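Local atomic coordinates of capsid protein (Infectious hypodermal and hematopoietic necrosis virus, PDB entry 3N7X), a protein that assembles in sixty copies into the icosahedral capsid of a shrimp densovirus, using a beta-barrel fold, and binds calcium ions. Residues Gly110-Lys115 against His292-Leu297; His114-Val119 against Tyr211-Asp216; Met127-Val132 against Leu279-Arg284; Tyr148-Lys153 against Met268-Gly273. All coordinates share one frame; numbering follows the deposited sequence.

Contact 1 (Gly110-Lys115 against His292-Leu297); sequences GWKVHK and HLEVRL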
loop_
_atom_site.group_PDB
_atom_site.type_symbol
_atom_site.label_atom_id
_atom_site.label_comp_id
_atom_site.label_asym_id
_atom_site.label_seq_id
_atom_site.Cartn_x
_atom_site.Cartn_y
_atom_site.Cartn_z
ATOM N N GLY A 110 -47.546 83.772 3.631
ATOM C CA GLY A 110 -46.466 83.326 4.494
ATOM C C GLY A 110 -45.133 82.972 3.869
ATOM O O GLY A 110 -45.044 82.623 2.687
ATOM N N TRP A 111 -44.092 83.043 4.692
ATOM C CA TRP A 111 -42.741 82.757 4.243
ATOM C C TRP A 111 -41.840 82.282 5.383
ATOM O O TRP A 111 -42.197 82.380 6.560
ATOM C CB TRP A 111 -42.139 84.016 3.618
ATOM C CG TRP A 111 -42.328 85.239 4.477
ATOM C CD1 TRP A 111 -43.324 86.166 4.374
ATOM C CD2 TRP A 111 -41.522 85.639 5.596
ATOM N NE1 TRP A 111 -43.192 87.119 5.358
ATOM C CE2 TRP A 111 -42.093 86.821 6.121
ATOM C CE3 TRP A 111 -40.374 85.114 6.207
ATOM C CZ2 TRP A 111 -41.554 87.491 7.230
ATOM C CZ3 TRP A 111 -39.836 85.779 7.312
ATOM C CH2 TRP A 111 -40.429 86.958 7.810
ATOM N N LYS A 112 -40.669 81.769 5.007
ATOM C CA LYS A 112 -39.659 81.284 5.947
ATOM C C LYS A 112 -38.313 81.685 5.390
ATOM O O LYS A 112 -38.155 81.816 4.174
ATOM C CB LYS A 112 -39.612 79.757 6.017
ATOM C CG LYS A 112 -40.791 79.057 6.588
ATOM C CD LYS A 112 -40.545 77.559 6.541
ATOM C CE LYS A 112 -41.725 76.812 7.119
ATOM N NZ LYS A 112 -41.518 75.347 7.064
ATOM N N VAL A 113 -37.343 81.858 6.277
ATOM C CA VAL A 113 -35.986 82.154 5.859
ATOM C C VAL A 113 -35.192 80.951 6.339
ATOM O O VAL A 113 -35.166 80.641 7.533
ATOM C CB VAL A 113 -35.425 83.419 6.515
ATOM C CG1 VAL A 113 -33.964 83.592 6.119
ATOM C CG2 VAL A 113 -36.227 84.627 6.078
ATOM N N HIS A 114 -34.564 80.251 5.404
ATOM C CA HIS A 114 -33.780 79.078 5.743
ATOM C C HIS A 114 -32.378 79.447 6.173
ATOM O O HIS A 114 -31.978 79.206 7.308
ATOM C CB HIS A 114 -33.717 78.129 4.546
ATOM C CG HIS A 114 -35.008 77.426 4.276
ATOM N ND1 HIS A 114 -35.475 76.400 5.071
ATOM C CD2 HIS A 114 -35.964 77.640 3.341
ATOM C CE1 HIS A 114 -36.662 76.016 4.639
ATOM N NE2 HIS A 114 -36.983 76.752 3.592
ATOM N N LYS A 115 -31.638 80.057 5.263
ATOM C CA LYS A 115 -30.263 80.424 5.535
ATOM C C LYS A 115 -29.961 81.775 4.891
ATOM O O LYS A 115 -30.565 82.146 3.885
ATOM C CB LYS A 115 -29.357 79.336 4.958
ATOM C CG LYS A 115 -27.902 79.421 5.330
ATOM C CD LYS A 115 -27.108 78.303 4.650
ATOM C CE LYS A 115 -25.622 78.371 5.021
ATOM N NZ LYS A 115 -24.771 77.385 4.281
ATOM N N HIS A 292 -31.895 82.651 1.461
ATOM C CA HIS A 292 -32.773 81.650 0.872
ATOM C C HIS A 292 -34.152 81.797 1.491
ATOM O O HIS A 292 -34.348 81.543 2.682
ATOM C CB HIS A 292 -32.231 80.237 1.114
ATOM C CG HIS A 292 -30.907 79.981 0.461
ATOM N ND1 HIS A 292 -30.694 80.164 -0.891
ATOM C CD2 HIS A 292 -29.722 79.570 0.975
ATOM C CE1 HIS A 292 -29.436 79.879 -1.181
ATOM N NE2 HIS A 292 -28.825 79.517 -0.067
ATOM N N LEU A 293 -35.103 82.218 0.666
ATOM C CA LEU A 293 -36.467 82.429 1.109
ATOM C C LEU A 293 -37.402 81.366 0.554
ATOM O O LEU A 293 -37.222 80.883 -0.565
ATOM C CB LEU A 293 -36.944 83.801 0.645
ATOM C CG LEU A 293 -38.300 84.261 1.177
ATOM C CD1 LEU A 293 -38.163 84.678 2.631
ATOM C CD2 LEU A 293 -38.801 85.426 0.348
ATOM N N GLU A 294 -38.390 80.986 1.353
ATOM C CA GLU A 294 -39.379 80.016 0.912
ATOM C C GLU A 294 -40.719 80.696 1.115
ATOM O O GLU A 294 -41.024 81.193 2.200
ATOM C CB GLU A 294 -39.309 78.716 1.720
ATOM C CG GLU A 294 -40.402 77.718 1.336
ATOM C CD GLU A 294 -40.261 76.354 2.008
ATOM O OE1 GLU A 294 -39.583 76.255 3.056
ATOM O OE2 GLU A 294 -40.844 75.374 1.490
ATOM N N VAL A 295 -41.507 80.745 0.052
ATOM C CA VAL A 295 -42.803 81.385 0.112
ATOM C C VAL A 295 -43.902 80.385 -0.170
ATOM O O VAL A 295 -43.818 79.554 -1.077
ATOM C CB VAL A 295 -42.911 82.537 -0.898
ATOM C CG1 VAL A 295 -44.276 83.193 -0.788
ATOM C CG2 VAL A 295 -41.811 83.551 -0.645
ATOM N N ARG A 296 -44.945 80.498 0.629
ATOM C CA ARG A 296 -46.104 79.643 0.558
ATOM C C ARG A 296 -47.013 80.075 -0.609
ATOM O O ARG A 296 -47.194 81.270 -0.857
ATOM C CB ARG A 296 -46.796 79.756 1.913
ATOM C CG ARG A 296 -47.905 78.821 2.163
ATOM C CD ARG A 296 -47.477 77.384 2.321
ATOM N NE ARG A 296 -48.722 76.640 2.405
ATOM C CZ ARG A 296 -49.410 76.469 3.526
ATOM N NH1 ARG A 296 -48.953 76.955 4.670
ATOM N NH2 ARG A 296 -50.600 75.893 3.483
ATOM N N LEU A 297 -47.566 79.111 -1.342
ATOM C CA LEU A 297 -48.452 79.427 -2.469
ATOM C C LEU A 297 -49.905 79.604 -2.040
ATOM O O LEU A 297 -50.338 79.060 -1.020
ATOM C CB LEU A 297 -48.404 78.313 -3.516
ATOM C CG LEU A 297 -47.178 78.202 -4.421
ATOM C CD1 LEU A 297 -47.257 76.920 -5.238
ATOM C CD2 LEU A 297 -47.118 79.409 -5.335
HETATM O O HOH W 1 -40.547 74.284 4.803
#
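Glu294 reaches from its own strand to His114 on the next, and its side chain can be followed outward from the backbone. Glu294 CB already lies beside the imidazole, 3.6 Å from His114 NE2. A chi1 of 176° sets CG anti to the backbone N, and the extended chain beyond runs beside Lys112, both pointing the same way. At the tip, Glu294 OE1 accepts a hydrogen bond from His114 NE2 at 2.7 Å. This oxygen sits near the imidazole plane, but the N-H reaches it from above the carboxylate, 40° out of that plane. A water donates to Glu294 OE1 at 2.8 Å and accepts from Lys112 NZ, linking carboxylate and ammonium; Glu294 OE1 and Lys112 NZ themselves stay 4.5 Å apart. The other oxygen, OE2, turns to Ser45 OG on strand 45-59, while Lys112 NZ also bonds Thr217 O. Strands 111-131 and 281-296 run antiparallel here, as neighbours in the BIDG sheet of a viral jelly roll. Backbone bonds join them from Gly110 O, which accepts from Arg296 N, to a beta bulge where His114 N donates to His292 O and His292 N to Lys115 O. On the face carrying Trp111, Val113, Leu293 and Val295 the contact is apolar: Leu293 CD1 lies 4.0 Å from Val113 CG2 and 4.1 Å from Trp111 CB. Met106 of helix 97-109 packs against Trp111, Leu293 and Val295.

Contact 2 (His114-Val119 against Tyr211-Asp216); sequences HKAGVV and YTIHGD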
loop_
_atom_site.group_PDB
_atom_site.type_symbol
_atom_site.label_atom_id
_atom_site.label_comp_id
_atom_site.label_asym_id
_atom_site.label_seq_id
_atom_site.Cartn_x
_atom_site.Cartn_y
_atom_site.Cartn_z
ATOM N N HIS A 114 -34.564 80.251 5.404
ATOM C CA HIS A 114 -33.780 79.078 5.743
ATOM C C HIS A 114 -32.378 79.447 6.173
ATOM O O HIS A 114 -31.978 79.206 7.308
ATOM C CB HIS A 114 -33.717 78.129 4.546
ATOM C CG HIS A 114 -35.008 77.426 4.276
ATOM N ND1 HIS A 114 -35.475 76.400 5.071
ATOM C CD2 HIS A 114 -35.964 77.640 3.341
ATOM C CE1 HIS A 114 -36.662 76.016 4.639
ATOM N NE2 HIS A 114 -36.983 76.752 3.592
ATOM N N LYS A 115 -31.638 80.057 5.263
ATOM C CA LYS A 115 -30.263 80.424 5.535
ATOM C C LYS A 115 -29.961 81.775 4.891
ATOM O O LYS A 115 -30.565 82.146 3.885
ATOM C CB LYS A 115 -29.357 79.336 4.958
ATOM C CG LYS A 115 -27.902 79.421 5.330
ATOM C CD LYS A 115 -27.108 78.303 4.650
ATOM C CE LYS A 115 -25.622 78.371 5.021
ATOM N NZ LYS A 115 -24.771 77.385 4.281
ATOM N N ALA A 116 -29.038 82.518 5.485
ATOM C CA ALA A 116 -28.644 83.812 4.953
ATOM C C ALA A 116 -27.265 84.125 5.506
ATOM O O ALA A 116 -26.849 83.548 6.515
ATOM C CB ALA A 116 -29.636 84.883 5.368
ATOM N N GLY A 117 -26.545 85.026 4.847
ATOM C CA GLY A 117 -25.224 85.362 5.334
ATOM C C GLY A 117 -24.416 86.279 4.444
ATOM O O GLY A 117 -24.887 86.754 3.407
ATOM N N VAL A 118 -23.178 86.516 4.864
ATOM C CA VAL A 118 -22.264 87.379 4.140
ATOM C C VAL A 118 -20.868 86.818 4.173
ATOM O O VAL A 118 -20.509 86.035 5.059
ATOM C CB VAL A 118 -22.174 88.770 4.783
ATOM C CG1 VAL A 118 -21.417 89.728 3.874
ATOM C CG2 VAL A 118 -23.549 89.282 5.054
ATOM N N VAL A 119 -20.085 87.239 3.195
ATOM C CA VAL A 119 -18.694 86.858 3.109
ATOM C C VAL A 119 -17.973 88.137 2.739
ATOM O O VAL A 119 -18.256 88.729 1.699
ATOM C CB VAL A 119 -18.424 85.822 2.002
ATOM C CG1 VAL A 119 -16.949 85.454 2.001
ATOM C CG2 VAL A 119 -19.262 84.590 2.225
ATOM N N TYR A 211 -20.063 84.835 7.622
ATOM C CA TYR A 211 -20.963 84.777 8.761
ATOM C C TYR A 211 -22.327 84.441 8.204
ATOM O O TYR A 211 -22.771 85.042 7.223
ATOM C CB TYR A 211 -20.989 86.126 9.477
ATOM C CG TYR A 211 -19.612 86.564 9.919
ATOM C CD1 TYR A 211 -19.000 85.995 11.040
ATOM C CD2 TYR A 211 -18.883 87.492 9.171
ATOM C CE1 TYR A 211 -17.692 86.335 11.399
ATOM C CE2 TYR A 211 -17.577 87.838 9.521
ATOM C CZ TYR A 211 -16.988 87.256 10.633
ATOM O OH TYR A 211 -15.691 87.584 10.959
ATOM N N THR A 212 -22.983 83.461 8.811
ATOM C CA THR A 212 -24.297 83.060 8.340
ATOM C C THR A 212 -25.272 82.916 9.493
ATOM O O THR A 212 -24.889 82.918 10.662
ATOM C CB THR A 212 -24.243 81.710 7.592
ATOM O OG1 THR A 212 -23.938 80.672 8.524
ATOM C CG2 THR A 212 -23.177 81.731 6.513
ATOM N N ILE A 213 -26.544 82.796 9.147
ATOM C CA ILE A 213 -27.581 82.624 10.138
ATOM C C ILE A 213 -28.622 81.689 9.548
ATOM O O ILE A 213 -28.939 81.769 8.362
ATOM C CB ILE A 213 -28.231 83.975 10.498
ATOM C CG1 ILE A 213 -29.383 83.753 11.479
ATOM C CG2 ILE A 213 -28.725 84.671 9.237
ATOM C CD1 ILE A 213 -29.936 85.035 12.064
ATOM N N HIS A 214 -29.119 80.773 10.366
ATOM C CA HIS A 214 -30.146 79.845 9.918
ATOM C C HIS A 214 -31.414 80.224 10.669
ATOM O O HIS A 214 -31.421 80.278 11.900
ATOM C CB HIS A 214 -29.769 78.398 10.243
ATOM C CG HIS A 214 -28.546 77.909 9.526
ATOM N ND1 HIS A 214 -27.265 78.254 9.911
ATOM C CD2 HIS A 214 -28.409 77.095 8.452
ATOM C CE1 HIS A 214 -26.394 77.671 9.106
ATOM N NE2 HIS A 214 -27.062 76.962 8.212
ATOM N N GLY A 215 -32.480 80.502 9.929
ATOM C CA GLY A 215 -33.725 80.884 10.565
ATOM C C GLY A 215 -34.505 79.689 11.069
ATOM O O GLY A 215 -34.331 78.573 10.582
ATOM N N ASP A 216 -35.361 79.920 12.059
ATOM C CA ASP A 216 -36.187 78.856 12.605
ATOM C C ASP A 216 -37.247 78.560 11.552
ATOM O O ASP A 216 -37.885 79.476 11.032
ATOM C CB ASP A 216 -36.862 79.311 13.889
ATOM C CG ASP A 216 -37.512 78.169 14.621
ATOM O OD1 ASP A 216 -36.905 77.675 15.595
ATOM O OD2 ASP A 216 -38.617 77.752 14.212
HETATM O O HOH W 2 -32.456 77.008 8.586
#
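Lys115 holds CG anti to its backbone N (chi1 -170°), whereas His214 holds CG anti to its carbonyl carbon (chi1 -64°), and from these starts the two side chains run side by side in the same direction. Lys115 CG lies over one face of the His214 ring, a CH-pi contact 4.2 Å from the centroid, while Lys115 CD and CE pass His214 NE2, each at 3.8 Å. Next along this face Gly117 stands opposite Thr212, and with no side chain on the glycine their CA atoms come within 3.9 Å. The other face carries Ala116 CB, 4.0 Å from Ile213 CG2. Between the faces run regular antiparallel backbone bonds, including the mutual pairs of Ala116 with Ile213 and of Val118 with Tyr211, which add strand 208-214 to the BIDG sheet beside strand 111-131. At the end of the pairing the Gly215 N-H comes to His114 O from above the carbonyl plane, 46° out of it. A water donates to the same His114 O at 2.6 Å and to Gly215 O. Lys115 NZ lies 4.6 Å from His214 NE2, so a positive charge on the lysine would probably disfavour protonation of the imidazole.

Contact 3 (Met127-Val132 against Leu279-Arg284); sequences MKDLKV and LKLGCR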
loop_
_atom_site.group_PDB
_atom_site.type_symbol
_atom_site.label_atom_id
_atom_site.label_comp_id
_atom_site.label_asym_id
_atom_site.label_seq_id
_atom_site.Cartn_x
_atom_site.Cartn_y
_atom_site.Cartn_z
ATOM N N MET A 127 -4.751 104.569 4.121
ATOM C CA MET A 127 -4.162 105.464 5.109
ATOM C C MET A 127 -4.244 106.918 4.655
ATOM O O MET A 127 -4.381 107.207 3.464
ATOM C CB MET A 127 -2.703 105.095 5.384
ATOM C CG MET A 127 -1.782 105.226 4.191
ATOM S SD MET A 127 -0.119 104.672 4.630
ATOM C CE MET A 127 0.884 105.383 3.289
ATOM N N LYS A 128 -4.171 107.826 5.620
ATOM C CA LYS A 128 -4.218 109.251 5.344
ATOM C C LYS A 128 -3.185 109.901 6.252
ATOM O O LYS A 128 -3.478 110.841 6.987
ATOM C CB LYS A 128 -5.618 109.798 5.637
ATOM C CG LYS A 128 -5.897 111.177 5.052
ATOM C CD LYS A 128 -7.360 111.550 5.239
ATOM C CE LYS A 128 -7.728 112.823 4.495
ATOM N NZ LYS A 128 -9.199 113.094 4.566
ATOM N N ASP A 129 -1.969 109.373 6.207
ATOM C CA ASP A 129 -0.894 109.897 7.030
ATOM C C ASP A 129 0.143 110.677 6.230
ATOM O O ASP A 129 0.981 111.363 6.808
ATOM C CB ASP A 129 -0.219 108.762 7.807
ATOM C CG ASP A 129 -1.153 108.120 8.817
ATOM O OD1 ASP A 129 -1.845 108.868 9.541
ATOM O OD2 ASP A 129 -1.194 106.873 8.891
ATOM N N LEU A 130 0.088 110.568 4.906
ATOM C CA LEU A 130 1.015 111.295 4.047
ATOM C C LEU A 130 0.503 112.713 3.829
ATOM O O LEU A 130 -0.703 112.948 3.722
ATOM C CB LEU A 130 1.164 110.601 2.696
ATOM C CG LEU A 130 1.867 109.245 2.718
ATOM C CD1 LEU A 130 1.929 108.679 1.310
ATOM C CD2 LEU A 130 3.265 109.405 3.293
ATOM N N LYS A 131 1.426 113.659 3.762
ATOM C CA LYS A 131 1.060 115.050 3.566
ATOM C C LYS A 131 2.134 115.804 2.808
ATOM O O LYS A 131 3.300 115.413 2.803
ATOM C CB LYS A 131 0.815 115.718 4.919
ATOM C CG LYS A 131 1.755 115.251 6.021
ATOM C CD LYS A 131 1.424 115.944 7.332
ATOM C CE LYS A 131 1.930 115.167 8.539
ATOM N NZ LYS A 131 1.145 113.916 8.775
ATOM N N VAL A 132 1.724 116.884 2.157
ATOM C CA VAL A 132 2.641 117.723 1.400
ATOM C C VAL A 132 2.975 118.945 2.247
ATOM O O VAL A 132 2.179 119.347 3.099
ATOM C CB VAL A 132 2.000 118.179 0.076
ATOM C CG1 VAL A 132 1.976 117.022 -0.909
ATOM C CG2 VAL A 132 0.577 118.677 0.335
ATOM N N LEU A 279 -2.240 106.827 14.057
ATOM C CA LEU A 279 -2.319 106.728 12.608
ATOM C C LEU A 279 -3.751 106.854 12.119
ATOM O O LEU A 279 -4.703 106.630 12.870
ATOM C CB LEU A 279 -1.740 105.395 12.132
ATOM C CG LEU A 279 -0.264 105.126 12.437
ATOM C CD1 LEU A 279 0.143 103.816 11.775
ATOM C CD2 LEU A 279 0.601 106.271 11.921
ATOM N N LYS A 280 -3.897 107.237 10.856
ATOM C CA LYS A 280 -5.211 107.371 10.240
ATOM C C LYS A 280 -5.316 106.248 9.219
ATOM O O LYS A 280 -4.927 106.398 8.056
ATOM C CB LYS A 280 -5.351 108.732 9.552
ATOM C CG LYS A 280 -5.194 109.921 10.490
ATOM C CD LYS A 280 -5.576 111.230 9.801
ATOM C CE LYS A 280 -5.261 112.441 10.675
ATOM N NZ LYS A 280 -3.787 112.608 10.877
ATOM N N LEU A 281 -5.832 105.113 9.672
ATOM C CA LEU A 281 -5.969 103.949 8.813
ATOM C C LEU A 281 -7.424 103.559 8.606
ATOM O O LEU A 281 -8.297 103.898 9.404
ATOM C CB LEU A 281 -5.208 102.761 9.417
ATOM C CG LEU A 281 -3.735 102.971 9.779
ATOM C CD1 LEU A 281 -3.191 101.697 10.397
ATOM C CD2 LEU A 281 -2.933 103.348 8.538
ATOM N N GLY A 282 -7.666 102.832 7.521
ATOM C CA GLY A 282 -8.999 102.369 7.202
ATOM C C GLY A 282 -8.865 101.269 6.174
ATOM O O GLY A 282 -7.755 100.814 5.899
ATOM N N CYS A 283 -9.978 100.830 5.603
ATOM C CA CYS A 283 -9.921 99.790 4.591
ATOM C C CYS A 283 -11.256 99.660 3.883
ATOM O O CYS A 283 -12.281 100.150 4.363
ATOM C CB CYS A 283 -9.567 98.452 5.229
ATOM S SG CYS A 283 -10.934 97.722 6.154
ATOM N N ARG A 284 -11.229 99.004 2.731
ATOM C CA ARG A 284 -12.427 98.762 1.942
ATOM C C ARG A 284 -12.464 97.285 1.608
ATOM O O ARG A 284 -11.449 96.698 1.231
ATOM C CB ARG A 284 -12.403 99.568 0.649
ATOM C CG ARG A 284 -13.351 99.045 -0.432
ATOM C CD ARG A 284 -13.256 99.976 -1.605
ATOM N NE ARG A 284 -13.865 99.526 -2.855
ATOM C CZ ARG A 284 -13.520 98.429 -3.516
ATOM N NH1 ARG A 284 -12.579 97.628 -3.049
ATOM N NH2 ARG A 284 -14.062 98.181 -4.694
HETATM O O HOH W 3 -1.418 110.551 11.564
#
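Met127 and Leu281 face each other as a non-hydrogen-bonded antiparallel pair, where strands 111-131 and 281-296 of the viral jelly roll meet in the BIDG sheet, at the end of strand 111-131 remote from Gly110. Here the packing is close: Leu281 CD2 touches Met127 CB at 3.6 Å, and the neighbouring backbone bond runs from Lys128 N to Lys280 O at 2.9 Å. Beyond it a side chain takes over the pairing, as the Asp129 carboxylate receives Lys280 N. Asp129 OD1 takes the Lys280 N-H at 2.9 Å on the lone pair syn to OD2, while the bond from Lys280 N to Asp129 OD2, 3.4 Å, is weak. Leu279 CD2 packs against Asp129 OD2 at 3.6 Å, the two side chains crossing at about a right angle. Neighbouring subunits close in on this buried part: Met127 packs on Phe143 of one, and Leu279 on Leu126 of another. The turn from strand 111-131 into 137-141 is probably the DE hairpin, which in parvoviruses gathers at the fivefold axis.

The side toward solvent is looser. Lys280 is exposed, and its methylenes pass Asp129 OD1 and Lys128 O, but Lys280 NZ and Asp129 OD1, 4.4 Å apart, are too distant for a salt bridge. A water donates to Asp129 OD1 at 2.7 Å and accepts only a weak bond from Lys280 NZ. Lys131, by contrast, has a cation-pi partner in Phe138 of a neighbouring subunit, and its NZ donates to Asp129 O at 3.2 Å.

Contact 4 (Tyr148-Lys153 against Met268-Gly273); sequences YLEIFK and MSPIKG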
loop_
_atom_site.group_PDB
_atom_site.type_symbol
_atom_site.label_atom_id
_atom_site.label_comp_id
_atom_site.label_asym_id
_atom_site.label_seq_id
_atom_site.Cartn_x
_atom_site.Cartn_y
_atom_site.Cartn_z
ATOM N N TYR A 148 -4.965 95.952 9.862
ATOM C CA TYR A 148 -6.038 94.969 9.866
ATOM C C TYR A 148 -7.296 95.444 10.570
ATOM O O TYR A 148 -7.271 96.395 11.354
ATOM C CB TYR A 148 -5.552 93.656 10.496
ATOM C CG TYR A 148 -5.108 93.767 11.937
ATOM C CD1 TYR A 148 -6.015 93.626 12.988
ATOM C CD2 TYR A 148 -3.772 94.017 12.250
ATOM C CE1 TYR A 148 -5.598 93.727 14.321
ATOM C CE2 TYR A 148 -3.346 94.122 13.571
ATOM C CZ TYR A 148 -4.260 93.976 14.600
ATOM O OH TYR A 148 -3.822 94.088 15.898
ATOM N N LEU A 149 -8.398 94.764 10.270
ATOM C CA LEU A 149 -9.701 95.074 10.837
ATOM C C LEU A 149 -9.974 94.161 12.032
ATOM O O LEU A 149 -9.566 92.999 12.030
ATOM C CB LEU A 149 -10.775 94.853 9.771
ATOM C CG LEU A 149 -12.240 95.151 10.103
ATOM C CD1 LEU A 149 -12.445 96.654 10.231
ATOM C CD2 LEU A 149 -13.133 94.594 9.003
ATOM N N GLU A 150 -10.653 94.689 13.048
ATOM C CA GLU A 150 -10.998 93.898 14.229
ATOM C C GLU A 150 -12.492 93.584 14.178
ATOM O O GLU A 150 -13.306 94.460 13.883
ATOM C CB GLU A 150 -10.673 94.664 15.516
ATOM C CG GLU A 150 -9.224 95.116 15.624
ATOM C CD GLU A 150 -8.898 95.797 16.952
ATOM O OE1 GLU A 150 -9.775 96.499 17.505
ATOM O OE2 GLU A 150 -7.752 95.644 17.431
ATOM N N ILE A 151 -12.846 92.330 14.451
ATOM C CA ILE A 151 -14.238 91.894 14.433
ATOM C C ILE A 151 -14.599 91.298 15.790
ATOM O O ILE A 151 -13.912 90.399 16.284
ATOM C CB ILE A 151 -14.459 90.852 13.317
ATOM C CG1 ILE A 151 -14.072 91.469 11.972
ATOM C CG2 ILE A 151 -15.909 90.388 13.299
ATOM C CD1 ILE A 151 -14.057 90.494 10.827
ATOM N N PHE A 152 -15.680 91.799 16.381
ATOM C CA PHE A 152 -16.124 91.360 17.702
ATOM C C PHE A 152 -17.550 90.805 17.743
ATOM O O PHE A 152 -18.373 91.089 16.873
ATOM C CB PHE A 152 -16.072 92.537 18.681
ATOM C CG PHE A 152 -14.733 93.214 18.773
ATOM C CD1 PHE A 152 -13.736 92.713 19.608
ATOM C CD2 PHE A 152 -14.475 94.373 18.047
ATOM C CE1 PHE A 152 -12.501 93.360 19.722
ATOM C CE2 PHE A 152 -13.246 95.027 18.152
ATOM C CZ PHE A 152 -12.258 94.521 18.992
ATOM N N LYS A 153 -17.818 90.020 18.784
ATOM C CA LYS A 153 -19.132 89.438 19.058
ATOM C C LYS A 153 -19.238 89.461 20.580
ATOM O O LYS A 153 -18.270 89.145 21.281
ATOM C CB LYS A 153 -19.237 87.989 18.574
ATOM C CG LYS A 153 -19.298 87.795 17.065
ATOM C CD LYS A 153 -19.389 86.302 16.739
ATOM C CE LYS A 153 -19.358 86.023 15.243
ATOM N NZ LYS A 153 -19.550 84.573 14.939
ATOM N N MET A 268 -11.407 99.338 12.314
ATOM C CA MET A 268 -10.048 99.124 11.853
ATOM C C MET A 268 -9.249 99.210 13.152
ATOM O O MET A 268 -9.556 100.039 14.011
ATOM C CB MET A 268 -9.641 100.233 10.881
ATOM C CG MET A 268 -8.281 100.043 10.227
ATOM S SD MET A 268 -8.171 98.798 8.895
ATOM C CE MET A 268 -9.751 98.089 8.940
ATOM N N SER A 269 -8.254 98.348 13.322
ATOM C CA SER A 269 -7.467 98.367 14.551
ATOM C C SER A 269 -6.798 99.734 14.738
ATOM O O SER A 269 -6.023 100.181 13.891
ATOM C CB SER A 269 -6.419 97.253 14.518
ATOM O OG SER A 269 -5.899 97.019 15.812
ATOM N N PRO A 270 -7.102 100.421 15.851
ATOM C CA PRO A 270 -6.540 101.743 16.154
ATOM C C PRO A 270 -5.066 101.687 16.545
ATOM O O PRO A 270 -4.727 101.296 17.659
ATOM C CB PRO A 270 -7.428 102.232 17.289
ATOM C CG PRO A 270 -7.725 100.962 18.029
ATOM C CD PRO A 270 -8.027 99.985 16.914
ATOM N N ILE A 271 -4.198 102.103 15.630
ATOM C CA ILE A 271 -2.759 102.069 15.867
ATOM C C ILE A 271 -2.151 103.319 16.509
ATOM O O ILE A 271 -2.173 104.402 15.923
ATOM C CB ILE A 271 -1.994 101.823 14.547
ATOM C CG1 ILE A 271 -2.612 100.645 13.794
ATOM C CG2 ILE A 271 -0.522 101.557 14.839
ATOM C CD1 ILE A 271 -2.605 99.352 14.566
ATOM N N LYS A 272 -1.605 103.155 17.711
ATOM C CA LYS A 272 -0.937 104.241 18.426
ATOM C C LYS A 272 0.550 103.927 18.393
ATOM O O LYS A 272 0.939 102.764 18.482
ATOM C CB LYS A 272 -1.367 104.307 19.892
ATOM C CG LYS A 272 -2.650 105.047 20.150
ATOM C CD LYS A 272 -2.834 105.279 21.640
ATOM C CE LYS A 272 -4.177 105.932 21.924
ATOM N NZ LYS A 272 -4.438 106.151 23.381
ATOM N N GLY A 273 1.380 104.956 18.271
ATOM C CA GLY A 273 2.816 104.742 18.252
ATOM C C GLY A 273 3.355 104.797 19.669
ATOM O O GLY A 273 2.618 105.143 20.591
HETATM O O HOH W 4 -5.395 98.549 11.516
#
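The Tyr148 ring carries Ser269 CB over one face, 3.6 Å above its plane and displaced toward the rim, nearest CE1. This is a CH-pi contact, and the phenol OH at the end of the ring makes a weak hydrogen bond to Arg284 of a neighbouring subunit. The second flat group, the Glu150 carboxylate, meets the same serine: Ser269 OG, anti to its backbone N (chi1 -164°), donates to Glu150 OE2 at 2.8 Å from well above the carboxylate plane, 63° out of it. OE2 has a second partner in Tyr55 OH of that neighbouring subunit, a residue of a calcium site, while OE1 forms a salt bridge with Arg267. Ser269 N donates to Tyr148 O at 2.9 Å, and a water accepts from Tyr148 N and donates to Ser269 O. The Met268 methyl lies against Leu149, with Met268 CE 3.5 Å from Leu149 CB. The contact lies where Leu149 pairs with Met268, the last residue of strand 264-268; strand 199-203 flanks strand 149-153 on its other side, and Ile194 of helix 192-196 packs on Glu150.

In the fold
Contacts 1, 2 and 3 all use strand 111-131 of the BIDG sheet. Contacts 1 and 2 share His114 and Lys115, their centres 13 Å apart, and join that strand to 281-296 and 208-214. Contact 3 pairs 111-131 with 281-296 again, its centre 44 Å from that of contact 1. Contact 4 belongs to the opposing CHEF sheet; its centre is about 14 Å from that of contact 3, which it touches through Ile271 against Leu281. Along the chain, contact 1 spans contact 3, which spans contact 4; contact 2 crosses both and touches contact 4 through Tyr211 and Ile151. Contacts 3 and 4 both meet one neighbouring subunit, which suggests that this end of the barrel takes part in subunit contacts.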